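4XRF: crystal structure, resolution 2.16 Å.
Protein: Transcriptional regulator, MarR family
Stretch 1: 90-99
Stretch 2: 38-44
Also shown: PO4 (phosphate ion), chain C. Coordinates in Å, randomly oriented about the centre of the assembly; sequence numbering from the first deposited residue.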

# COMPACT_ATOMS: atom_id res chain seq x y z
N ILE A 90 -19.95 -25.53 7.95
CA ILE A 90 -20.40 -25.34 6.58
C ILE A 90 -20.60 -23.85 6.25
O ILE A 90 -21.22 -23.11 7.03
CB ILE A 90 -21.73 -26.07 6.30
CG1 ILE A 90 -21.68 -27.53 6.77
CG2 ILE A 90 -22.11 -25.96 4.83
CD1 ILE A 90 -20.70 -28.41 6.04
N ILE A 91 -20.09 -23.43 5.09
CA ILE A 91 -20.26 -22.07 4.59
C ILE A 91 -21.17 -22.10 3.36
O ILE A 91 -21.05 -22.96 2.48
CB ILE A 91 -18.90 -21.40 4.24
CG1 ILE A 91 -17.85 -21.63 5.34
CG2 ILE A 91 -19.09 -19.91 3.94
CD1 ILE A 91 -18.25 -21.19 6.73
N GLU A 92 -22.08 -21.13 3.30
CA GLU A 92 -23.11 -21.09 2.29
C GLU A 92 -23.34 -19.65 1.83
O GLU A 92 -23.40 -18.75 2.66
CB GLU A 92 -24.40 -21.62 2.88
CG GLU A 92 -25.50 -21.77 1.88
CD GLU A 92 -26.70 -22.49 2.46
OE1 GLU A 92 -27.48 -21.86 3.22
OE2 GLU A 92 -26.86 -23.68 2.16
N LEU A 93 -23.50 -19.46 0.53
CA LEU A 93 -23.85 -18.17 -0.06
C LEU A 93 -25.25 -17.75 0.40
O LEU A 93 -26.16 -18.58 0.44
CB LEU A 93 -23.82 -18.34 -1.57
CG LEU A 93 -23.24 -17.33 -2.54
CD1 LEU A 93 -21.90 -16.76 -2.09
CD2 LEU A 93 -23.14 -18.03 -3.89
N THR A 94 -25.43 -16.49 0.78
CA THR A 94 -26.79 -15.99 1.01
C THR A 94 -27.37 -15.48 -0.31
O THR A 94 -26.66 -15.40 -1.32
CB THR A 94 -26.85 -14.88 2.09
OG1 THR A 94 -26.05 -13.77 1.69
CG2 THR A 94 -26.35 -15.40 3.44
N LYS A 95 -28.66 -15.14 -0.31
CA LYS A 95 -29.27 -14.46 -1.46
C LYS A 95 -28.47 -13.19 -1.86
O LYS A 95 -28.18 -13.00 -3.03
CB LYS A 95 -30.75 -14.13 -1.20
N LYS A 96 -28.11 -12.36 -0.87
CA LYS A 96 -27.22 -11.18 -1.09
C LYS A 96 -25.89 -11.57 -1.72
O LYS A 96 -25.43 -10.93 -2.66
CB LYS A 96 -26.93 -10.47 0.23
CG LYS A 96 -27.70 -9.19 0.49
CD LYS A 96 -27.70 -8.91 1.99
CE LYS A 96 -28.04 -7.47 2.30
NZ LYS A 96 -29.46 -7.13 1.97
N GLY A 97 -25.25 -12.63 -1.20
CA GLY A 97 -23.96 -13.08 -1.72
C GLY A 97 -24.03 -13.50 -3.18
O GLY A 97 -23.12 -13.23 -3.96
N LYS A 98 -25.12 -14.18 -3.55
CA LYS A 98 -25.32 -14.60 -4.95
C LYS A 98 -25.48 -13.42 -5.88
O LYS A 98 -24.87 -13.39 -6.96
CB LYS A 98 -26.52 -15.55 -5.09
CG LYS A 98 -26.53 -16.31 -6.41
N ALA A 99 -26.27 -12.43 -5.48
CA ALA A 99 -26.39 -11.20 -6.26
C ALA A 99 -25.05 -10.45 -6.34
O ALA A 99 -24.69 -9.93 -7.39
CB ALA A 99 -27.49 -10.30 -5.68
P PO4 C . -11.34 -18.47 -12.52
O1 PO4 C . -12.35 -19.03 -11.55
O2 PO4 C . -10.00 -18.36 -11.84
O3 PO4 C . -11.26 -19.38 -13.73
O4 PO4 C . -11.79 -17.09 -12.94
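Stretch 2, residues 38-44: ILKILDH

A single water molecule supplies the polar link in a contact that otherwise has no hydrogen bond among the modelled atoms: it accepts from L93 N at 2.9 Å and donates to L42 O at 3.1 Å, joining the backbone at the end of a strand to that of a helix. Stretch 2 is helical throughout, residues 38-44 lying within a longer helix whose backbone bonds include D43 N to L39 O at 2.8 Å and L42 N to I38 O at 3.1 Å. It runs almost perpendicular to strand 90-93, with a signed crossing angle of -88° and a closest approach of the axes of 7.9 Å. At so steep a crossing the strand meets the helix over a short length, and the contact centres on L93 and L42, whose CA atoms are 6.1 Å apart.

The side chain of L93 points toward the helix and reaches residues from successive turns. Its CD1 lies 3.4 Å from L39 CD2, a tight apolar contact, and 4.1 Å from L42 CB, while L93 CD2 approaches D43 CA to 3.5 Å. L42 also points toward stretch 1, in an m,t rotamer that carries its methyls to I91: L42 CD2 is 3.5 Å from I91 O, and L42 CD1 is 3.8 Å from I91 CG2.

Beyond the strand, T94 caps the helix that follows, its OG1 accepting from G97 N at 3.2 Å. This turn brings G97 near the same leucine cluster, with G97 O 4.2 Å from L39 CD1. A CB on G97 would be crowded by L93 CD1. At the margin, K98 CG lies 4.2 Å from D43 OD1, but the lysine is not modelled beyond CG. K40 points away from stretch 1, and its NZ donates to phosphate O4 at 3.0 Å.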

# COMPACT_ATOMS: atom_id res chain seq x y z
N ILE A 38 -13.71 -16.75 -3.13
CA ILE A 38 -14.54 -17.52 -2.20
C ILE A 38 -16.00 -17.60 -2.65
O ILE A 38 -16.57 -18.69 -2.74
CB ILE A 38 -14.40 -17.04 -0.74
CG1 ILE A 38 -13.02 -17.45 -0.19
CG2 ILE A 38 -15.48 -17.68 0.16
CD1 ILE A 38 -12.58 -16.69 1.05
N LEU A 39 -16.61 -16.45 -2.92
CA LEU A 39 -18.00 -16.41 -3.39
C LEU A 39 -18.20 -17.21 -4.69
O LEU A 39 -19.24 -17.86 -4.85
CB LEU A 39 -18.50 -14.96 -3.57
CG LEU A 39 -18.55 -14.07 -2.32
CD1 LEU A 39 -19.16 -12.71 -2.66
CD2 LEU A 39 -19.33 -14.72 -1.18
N LYS A 40 -17.23 -17.14 -5.61
CA LYS A 40 -17.31 -17.94 -6.84
C LYS A 40 -17.30 -19.44 -6.56
O LYS A 40 -18.04 -20.18 -7.20
CB LYS A 40 -16.19 -17.61 -7.83
CG LYS A 40 -16.29 -16.24 -8.45
CD LYS A 40 -15.21 -16.05 -9.51
CE LYS A 40 -15.54 -16.77 -10.82
NZ LYS A 40 -14.55 -16.40 -11.89
N ILE A 41 -16.45 -19.88 -5.63
CA ILE A 41 -16.43 -21.30 -5.23
C ILE A 41 -17.81 -21.74 -4.70
O ILE A 41 -18.33 -22.78 -5.11
CB ILE A 41 -15.35 -21.60 -4.17
CG1 ILE A 41 -13.96 -21.28 -4.73
CG2 ILE A 41 -15.43 -23.07 -3.71
CD1 ILE A 41 -12.84 -21.42 -3.70
N LEU A 42 -18.39 -20.94 -3.82
CA LEU A 42 -19.69 -21.25 -3.20
C LEU A 42 -20.84 -21.15 -4.20
O LEU A 42 -21.83 -21.85 -4.06
CB LEU A 42 -19.95 -20.33 -2.00
CG LEU A 42 -18.94 -20.47 -0.87
CD1 LEU A 42 -19.12 -19.35 0.14
CD2 LEU A 42 -19.06 -21.82 -0.20
N ASP A 43 -20.70 -20.26 -5.19
CA ASP A 43 -21.66 -20.18 -6.28
C ASP A 43 -21.59 -21.43 -7.16
O ASP A 43 -22.61 -21.92 -7.63
CB ASP A 43 -21.39 -18.96 -7.15
CG ASP A 43 -22.55 -18.62 -8.07
OD1 ASP A 43 -23.70 -19.04 -7.79
OD2 ASP A 43 -22.33 -17.90 -9.07
N HIS A 44 -20.37 -21.94 -7.37
CA HIS A 44 -20.17 -23.07 -8.25
C HIS A 44 -20.62 -24.37 -7.58
O HIS A 44 -21.47 -25.07 -8.11
CB HIS A 44 -18.70 -23.11 -8.72
CG HIS A 44 -18.37 -24.27 -9.62
ND1 HIS A 44 -17.07 -24.57 -9.98
CD2 HIS A 44 -19.15 -25.21 -10.21
CE1 HIS A 44 -17.07 -25.64 -10.76
NE2 HIS A 44 -18.32 -26.05 -10.91
O HOH W 1 -23.43 -21.63 -1.37